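Local coordinates for lipoate-protein ligase, putative (Streptococcus pneumoniae, PDB 1VQZ) that is a putative lipoate-protein ligase, built from a lipoyl protein ligase A/B catalytic domain and a smaller C-terminal domain of the bacterial ligase family, at residues P256-R261 against V273-V277; R57-T61 against I287-F291. All coordinates share one frame; numbering follows the deposited sequence.

Contact 1 of 2, residues P256-R261 against V273-V277; sequences PEFNVR and VFANV
Phe274 and Phe258 form a T-shaped stack in which the edge of Phe274 is set against the face of Phe258. Phe274 CD2 lies above the centre of the Phe258 ring, 3.6 Å from Phe258 CE1, and the planes stand 70° apart. Phe258 CG sits between the backbone N and the carbonyl carbon (chi1 69°), so that the two side chains run side by side and the Phe258 ring turns its face to Phe274 CD2. Arg261 makes a CH-pi contact, its CG over a face of Phe274, while Pro256 presses CG against Phe274 CB at 3.6 Å. Arginine suits this partly exposed place: its methylenes pack on the ring while the guanidinium goes on to salt-bridge Glu272.

Asn259 uses its whole amide on the backbone of Val277. Val277 N donates to Asn259 OD1 at 2.8 Å, and Asn259 ND2 donates to Val277 O at 2.7 Å, nearly straight at 171°. Asparagine suits the place because its amide carries both donor and acceptor, answering one residue's C=O and N-H much as a strand neighbour would.

The backbone positions these side chains. Ala275 O accepts from both Asn259 N (3.0 Å) and Val260 N (2.8 Å), and Ala275 N returns a bond to Val260 O. A water donates to both Glu257 O and Phe274 O, tying the loop before the strand to its neighbour. On the face away from the phenylalanines, Val260 lies beside the small Ala275. Two successive residues facing one partner make this a classic beta bulge, at the open end of the antiparallel hairpin of strands 260-266 and 269-278.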
loop_
_atom_site.group_PDB
_atom_site.type_symbol
_atom_site.label_atom_id
_atom_site.label_comp_id
_atom_site.label_asym_id
_atom_site.label_seq_id
_atom_site.Cartn_x
_atom_site.Cartn_y
_atom_site.Cartn_z
ATOM N N PRO A 256 -9.051 -12.324 -16.110
ATOM C CA PRO A 256 -9.779 -13.547 -15.703
ATOM C C PRO A 256 -10.781 -14.031 -16.742
ATOM O O PRO A 256 -11.118 -13.308 -17.675
ATOM C CB PRO A 256 -10.501 -13.115 -14.413
ATOM C CG PRO A 256 -10.731 -11.622 -14.610
ATOM C CD PRO A 256 -9.572 -11.112 -15.443
ATOM N N GLU A 257 -11.258 -15.254 -16.582
ATOM C CA GLU A 257 -12.391 -15.705 -17.362
ATOM C C GLU A 257 -13.671 -15.048 -16.827
ATOM O O GLU A 257 -13.928 -15.080 -15.632
ATOM C CB GLU A 257 -12.486 -17.239 -17.336
ATOM C CG GLU A 257 -11.255 -17.937 -17.949
ATOM C CD GLU A 257 -11.016 -17.531 -19.400
ATOM O OE1 GLU A 257 -11.983 -17.597 -20.196
ATOM O OE2 GLU A 257 -9.868 -17.141 -19.736
ATOM N N PHE A 258 -14.438 -14.404 -17.707
ATOM C CA PHE A 258 -15.657 -13.726 -17.257
ATOM C C PHE A 258 -16.625 -13.568 -18.377
ATOM O O PHE A 258 -16.242 -13.478 -19.518
ATOM C CB PHE A 258 -15.364 -12.350 -16.628
ATOM C CG PHE A 258 -14.889 -11.311 -17.605
ATOM C CD1 PHE A 258 -13.553 -11.255 -17.992
ATOM C CD2 PHE A 258 -15.782 -10.380 -18.139
ATOM C CE1 PHE A 258 -13.104 -10.278 -18.885
ATOM C CE2 PHE A 258 -15.351 -9.414 -19.076
ATOM C CZ PHE A 258 -14.019 -9.363 -19.451
ATOM N N ASN A 259 -17.901 -13.627 -18.052
ATOM C CA ASN A 259 -18.925 -13.272 -19.001
ATOM C C ASN A 259 -19.707 -12.086 -18.464
ATOM O O ASN A 259 -20.671 -11.669 -19.078
ATOM C CB ASN A 259 -19.829 -14.472 -19.365
ATOM C CG ASN A 259 -20.488 -15.148 -18.145
ATOM O OD1 ASN A 259 -20.314 -14.720 -17.002
ATOM N ND2 ASN A 259 -21.248 -16.221 -18.406
ATOM N N VAL A 260 -19.293 -11.547 -17.302
ATOM C CA VAL A 260 -19.881 -10.312 -16.777
ATOM C C VAL A 260 -18.754 -9.393 -16.266
ATOM O O VAL A 260 -17.838 -9.864 -15.553
ATOM C CB VAL A 260 -20.818 -10.555 -15.590
ATOM C CG1 VAL A 260 -21.268 -9.194 -14.981
ATOM C CG2 VAL A 260 -22.010 -11.364 -15.986
ATOM N N ARG A 261 -18.844 -8.107 -16.608
ATOM C CA ARG A 261 -18.021 -7.080 -15.992
ATOM C C ARG A 261 -18.895 -5.930 -15.513
ATOM O O ARG A 261 -19.774 -5.460 -16.237
ATOM C CB ARG A 261 -16.930 -6.534 -16.923
ATOM C CG ARG A 261 -16.072 -5.413 -16.234
ATOM C CD ARG A 261 -15.659 -4.300 -17.173
ATOM N NE ARG A 261 -15.104 -3.136 -16.457
ATOM C CZ ARG A 261 -15.719 -1.970 -16.250
ATOM N NH1 ARG A 261 -16.943 -1.746 -16.717
ATOM N NH2 ARG A 261 -15.091 -1.005 -15.584
ATOM N N VAL A 273 -15.614 -5.602 -11.016
ATOM C CA VAL A 273 -15.895 -7.010 -10.817
ATOM C C VAL A 273 -15.954 -7.764 -12.136
ATOM O O VAL A 273 -16.744 -7.455 -13.017
ATOM C CB VAL A 273 -17.241 -7.200 -10.122
ATOM C CG1 VAL A 273 -17.526 -8.716 -9.944
ATOM C CG2 VAL A 273 -17.290 -6.448 -8.821
ATOM N N PHE A 274 -15.132 -8.787 -12.257
ATOM C CA PHE A 274 -15.199 -9.674 -13.416
ATOM C C PHE A 274 -15.749 -11.049 -12.945
ATOM O O PHE A 274 -15.076 -11.778 -12.230
ATOM C CB PHE A 274 -13.812 -9.856 -14.058
ATOM C CG PHE A 274 -13.199 -8.587 -14.597
ATOM C CD1 PHE A 274 -12.455 -7.757 -13.780
ATOM C CD2 PHE A 274 -13.310 -8.260 -15.938
ATOM C CE1 PHE A 274 -11.849 -6.613 -14.294
ATOM C CE2 PHE A 274 -12.726 -7.101 -16.452
ATOM C CZ PHE A 274 -11.983 -6.283 -15.608
ATOM N N ALA A 275 -16.957 -11.393 -13.358
ATOM C CA ALA A 275 -17.596 -12.650 -12.916
ATOM C C ALA A 275 -17.913 -13.567 -14.074
ATOM O O ALA A 275 -18.396 -13.109 -15.125
ATOM C CB ALA A 275 -18.840 -12.357 -12.154
ATOM N N ASN A 276 -17.642 -14.860 -13.867
ATOM C CA ASN A 276 -18.093 -15.925 -14.762
ATOM C C ASN A 276 -19.289 -16.627 -14.127
ATOM O O ASN A 276 -19.157 -17.295 -13.097
ATOM C CB ASN A 276 -16.959 -16.925 -14.984
ATOM C CG ASN A 276 -17.105 -17.670 -16.258
ATOM O OD1 ASN A 276 -17.482 -17.103 -17.280
ATOM N ND2 ASN A 276 -16.808 -18.947 -16.225
ATOM N N VAL A 277 -20.455 -16.430 -14.749
ATOM C CA VAL A 277 -21.738 -16.884 -14.243
ATOM C C VAL A 277 -22.227 -17.980 -15.187
ATOM O O VAL A 277 -22.330 -17.775 -16.412
ATOM C CB VAL A 277 -22.767 -15.729 -14.177
ATOM C CG1 VAL A 277 -24.179 -16.258 -13.765
ATOM C CG2 VAL A 277 -22.298 -14.617 -13.231
HETATM O O HOH W 1 -13.955 -14.183 -13.115
#

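Contact 2 of 2, residues R57-T61 against I287-F291; sequences RHQNT and IYGDF. With EDO (1,2-ethanediol), chain D; EDO (1,2-ethanediol), chain J; EDO (1,2-ethanediol), chain S.
His58 O anchors this contact, accepting the N-H of Gly289 at 2.8 Å from well above its carbonyl plane. The same oxygen lies 3.1 Å from Tyr288 CA, and a water links His58 N to Gly289 O, so loop and strand backbones pack tightly. Glycine fits at 289 because at phi 157° a CB would be jammed against the preceding carbonyl O, and it would also run into the Phe291 ring. Asn60 CB comes within 3.6 Å of Tyr288 CD2. His58 CG lies anti to the carbonyl carbon (chi1 -59°), which puts CD2 3.8 Å from Phe291 CE1, rim to rim, and ND1 on the polar side; imidazole suits both.

On the looser side, 1,2-ethanediols, probably from the crystallisation liquor, take up polar groups. His58 ND1 donates to O1 of the chain D diol, which donates to Ile287 O; its C1 lies over one face of Tyr288, toward the rim. The chain J diol donates to Asn60 OD1, the chain S diol to Arg57 O.

Gln59 OE1 is held by Gly56 N, Asp290 OD1 by Lys270 N, and Asn60 ND2 bonds Glu272 OE1. The loop between strand 52-55 and helix 67-73 thus packs on the last part of strand 281-289, beside strand 269-278.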
loop_
_atom_site.group_PDB
_atom_site.type_symbol
_atom_site.label_atom_id
_atom_site.label_comp_id
_atom_site.label_asym_id
_atom_site.label_seq_id
_atom_site.Cartn_x
_atom_site.Cartn_y
_atom_site.Cartn_z
ATOM N N ARG A 57 -2.421 -3.384 -4.463
ATOM C CA ARG A 57 -2.558 -4.827 -4.623
ATOM C C ARG A 57 -3.684 -5.331 -5.558
ATOM O O ARG A 57 -3.558 -6.413 -6.203
ATOM C CB ARG A 57 -2.722 -5.402 -3.191
ATOM C CG ARG A 57 -2.825 -6.827 -3.083
ATOM C CD ARG A 57 -2.962 -7.206 -1.623
ATOM N NE ARG A 57 -4.152 -6.629 -1.062
ATOM C CZ ARG A 57 -4.360 -6.344 0.207
ATOM N NH1 ARG A 57 -3.442 -6.556 1.143
ATOM N NH2 ARG A 57 -5.519 -5.821 0.539
ATOM N N HIS A 58 -4.777 -4.579 -5.649
ATOM C CA HIS A 58 -5.895 -4.979 -6.479
ATOM C C HIS A 58 -6.216 -4.079 -7.666
ATOM O O HIS A 58 -7.204 -4.312 -8.339
ATOM C CB HIS A 58 -7.124 -5.184 -5.610
ATOM C CG HIS A 58 -6.937 -6.213 -4.542
ATOM N ND1 HIS A 58 -6.422 -7.468 -4.801
ATOM C CD2 HIS A 58 -7.139 -6.163 -3.194
ATOM C CE1 HIS A 58 -6.352 -8.160 -3.671
ATOM N NE2 HIS A 58 -6.769 -7.394 -2.679
ATOM N N GLN A 59 -5.350 -3.094 -7.952
ATOM C CA GLN A 59 -5.575 -2.183 -9.062
ATOM C C GLN A 59 -5.422 -2.934 -10.406
ATOM O O GLN A 59 -4.619 -3.849 -10.545
ATOM C CB GLN A 59 -4.639 -0.941 -9.029
ATOM C CG GLN A 59 -4.999 0.117 -8.001
ATOM C CD GLN A 59 -4.238 1.422 -8.171
ATOM O OE1 GLN A 59 -3.100 1.571 -7.698
ATOM N NE2 GLN A 59 -4.876 2.391 -8.839
ATOM N N ASN A 60 -6.222 -2.503 -11.364
ATOM C CA ASN A 60 -6.179 -3.006 -12.723
ATOM C C ASN A 60 -5.174 -2.138 -13.476
ATOM O O ASN A 60 -5.524 -1.144 -14.116
ATOM C CB ASN A 60 -7.587 -3.005 -13.333
ATOM C CG ASN A 60 -7.623 -3.627 -14.724
ATOM O OD1 ASN A 60 -6.583 -3.908 -15.304
ATOM N ND2 ASN A 60 -8.797 -3.791 -15.275
ATOM N N THR A 61 -3.904 -2.527 -13.315
ATOM C CA THR A 61 -2.732 -1.755 -13.697
ATOM C C THR A 61 -2.802 -1.263 -15.136
ATOM O O THR A 61 -2.646 -0.061 -15.400
ATOM C CB THR A 61 -1.485 -2.558 -13.452
ATOM O OG1 THR A 61 -1.575 -3.174 -12.151
ATOM C CG2 THR A 61 -0.259 -1.656 -13.530
ATOM N N ILE A 287 -11.982 -9.401 -8.393
ATOM C CA ILE A 287 -12.318 -8.047 -8.034
ATOM C C ILE A 287 -11.071 -7.195 -8.066
ATOM O O ILE A 287 -10.044 -7.532 -7.425
ATOM C CB ILE A 287 -12.974 -8.010 -6.664
ATOM C CG1 ILE A 287 -14.250 -8.905 -6.669
ATOM C CG2 ILE A 287 -13.313 -6.581 -6.225
ATOM C CD1 ILE A 287 -14.808 -9.156 -5.291
ATOM N N TYR A 288 -11.162 -6.100 -8.814
ATOM C CA TYR A 288 -10.103 -5.103 -8.917
ATOM C C TYR A 288 -10.586 -3.776 -8.369
ATOM O O TYR A 288 -11.790 -3.538 -8.244
ATOM C CB TYR A 288 -9.726 -4.858 -10.375
ATOM C CG TYR A 288 -9.066 -6.000 -11.075
ATOM C CD1 TYR A 288 -9.819 -7.083 -11.503
ATOM C CD2 TYR A 288 -7.714 -5.987 -11.357
ATOM C CE1 TYR A 288 -9.247 -8.139 -12.160
ATOM C CE2 TYR A 288 -7.113 -7.074 -12.011
ATOM C CZ TYR A 288 -7.909 -8.142 -12.428
ATOM O OH TYR A 288 -7.390 -9.229 -13.096
ATOM N N GLY A 289 -9.634 -2.888 -8.076
ATOM C CA GLY A 289 -9.985 -1.549 -7.644
ATOM C C GLY A 289 -8.898 -0.869 -6.854
ATOM O O GLY A 289 -7.779 -1.427 -6.650
ATOM N N ASP A 290 -9.218 0.350 -6.425
ATOM C CA ASP A 290 -8.312 1.145 -5.573
ATOM C C ASP A 290 -8.871 1.358 -4.162
ATOM O O ASP A 290 -8.352 2.201 -3.426
ATOM C CB ASP A 290 -7.950 2.484 -6.222
ATOM C CG ASP A 290 -9.179 3.354 -6.578
ATOM O OD1 ASP A 290 -10.292 3.100 -6.134
ATOM O OD2 ASP A 290 -9.023 4.294 -7.368
ATOM N N PHE A 291 -9.914 0.612 -3.818
ATOM C CA PHE A 291 -10.389 0.481 -2.438
ATOM C C PHE A 291 -9.229 -0.007 -1.544
ATOM O O PHE A 291 -8.237 -0.582 -1.996
ATOM C CB PHE A 291 -11.548 -0.526 -2.336
ATOM C CG PHE A 291 -11.233 -1.893 -2.909
ATOM C CD1 PHE A 291 -10.636 -2.883 -2.119
ATOM C CD2 PHE A 291 -11.517 -2.176 -4.221
ATOM C CE1 PHE A 291 -10.323 -4.140 -2.626
ATOM C CE2 PHE A 291 -11.232 -3.468 -4.744
ATOM C CZ PHE A 291 -10.595 -4.421 -3.951
HETATM C C1 EDO D . -6.810 -7.760 -8.782
HETATM O O1 EDO D . -7.371 -8.181 -7.561
HETATM C C2 EDO D . -5.334 -8.093 -8.870
HETATM O O2 EDO D . -5.177 -9.484 -8.875
HETATM C C1 EDO J . -6.804 -7.558 -16.048
HETATM O O1 EDO J . -6.582 -6.289 -16.681
HETATM C C2 EDO J . -8.303 -7.653 -15.800
HETATM O O2 EDO J . -8.979 -7.448 -17.045
HETATM C C1 EDO S . -4.961 -11.037 -5.704
HETATM O O1 EDO S . -6.053 -11.461 -4.792
HETATM C C2 EDO S . -4.412 -9.593 -5.600
HETATM O O2 EDO S . -3.009 -9.328 -5.899
HETATM O O HOH W 2 -5.647 -1.846 -4.873
#

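How the contacts relate
Contact 1 is partly buried and lies toward the periphery, whereas contact 2 is buried and much nearer the chain's centre. The first joins neighbouring strands within the C-terminal family region; the second brings together segments 226 residues apart, from the catalytic and C-terminal family regions. Both reach the same sheet through adjacent strands, 269-278 and 281-289, and meet directly where Phe274 CE1 packs 3.5 Å from Tyr288 CD1. Their chemistry follows their place: contact 1 relies on repeated backbone pairing, an asparagine amide and stacked phenylalanines, while contact 2 has a single direct hydrogen bond, supplemented by water and 1,2-ethanediol at its polar groups.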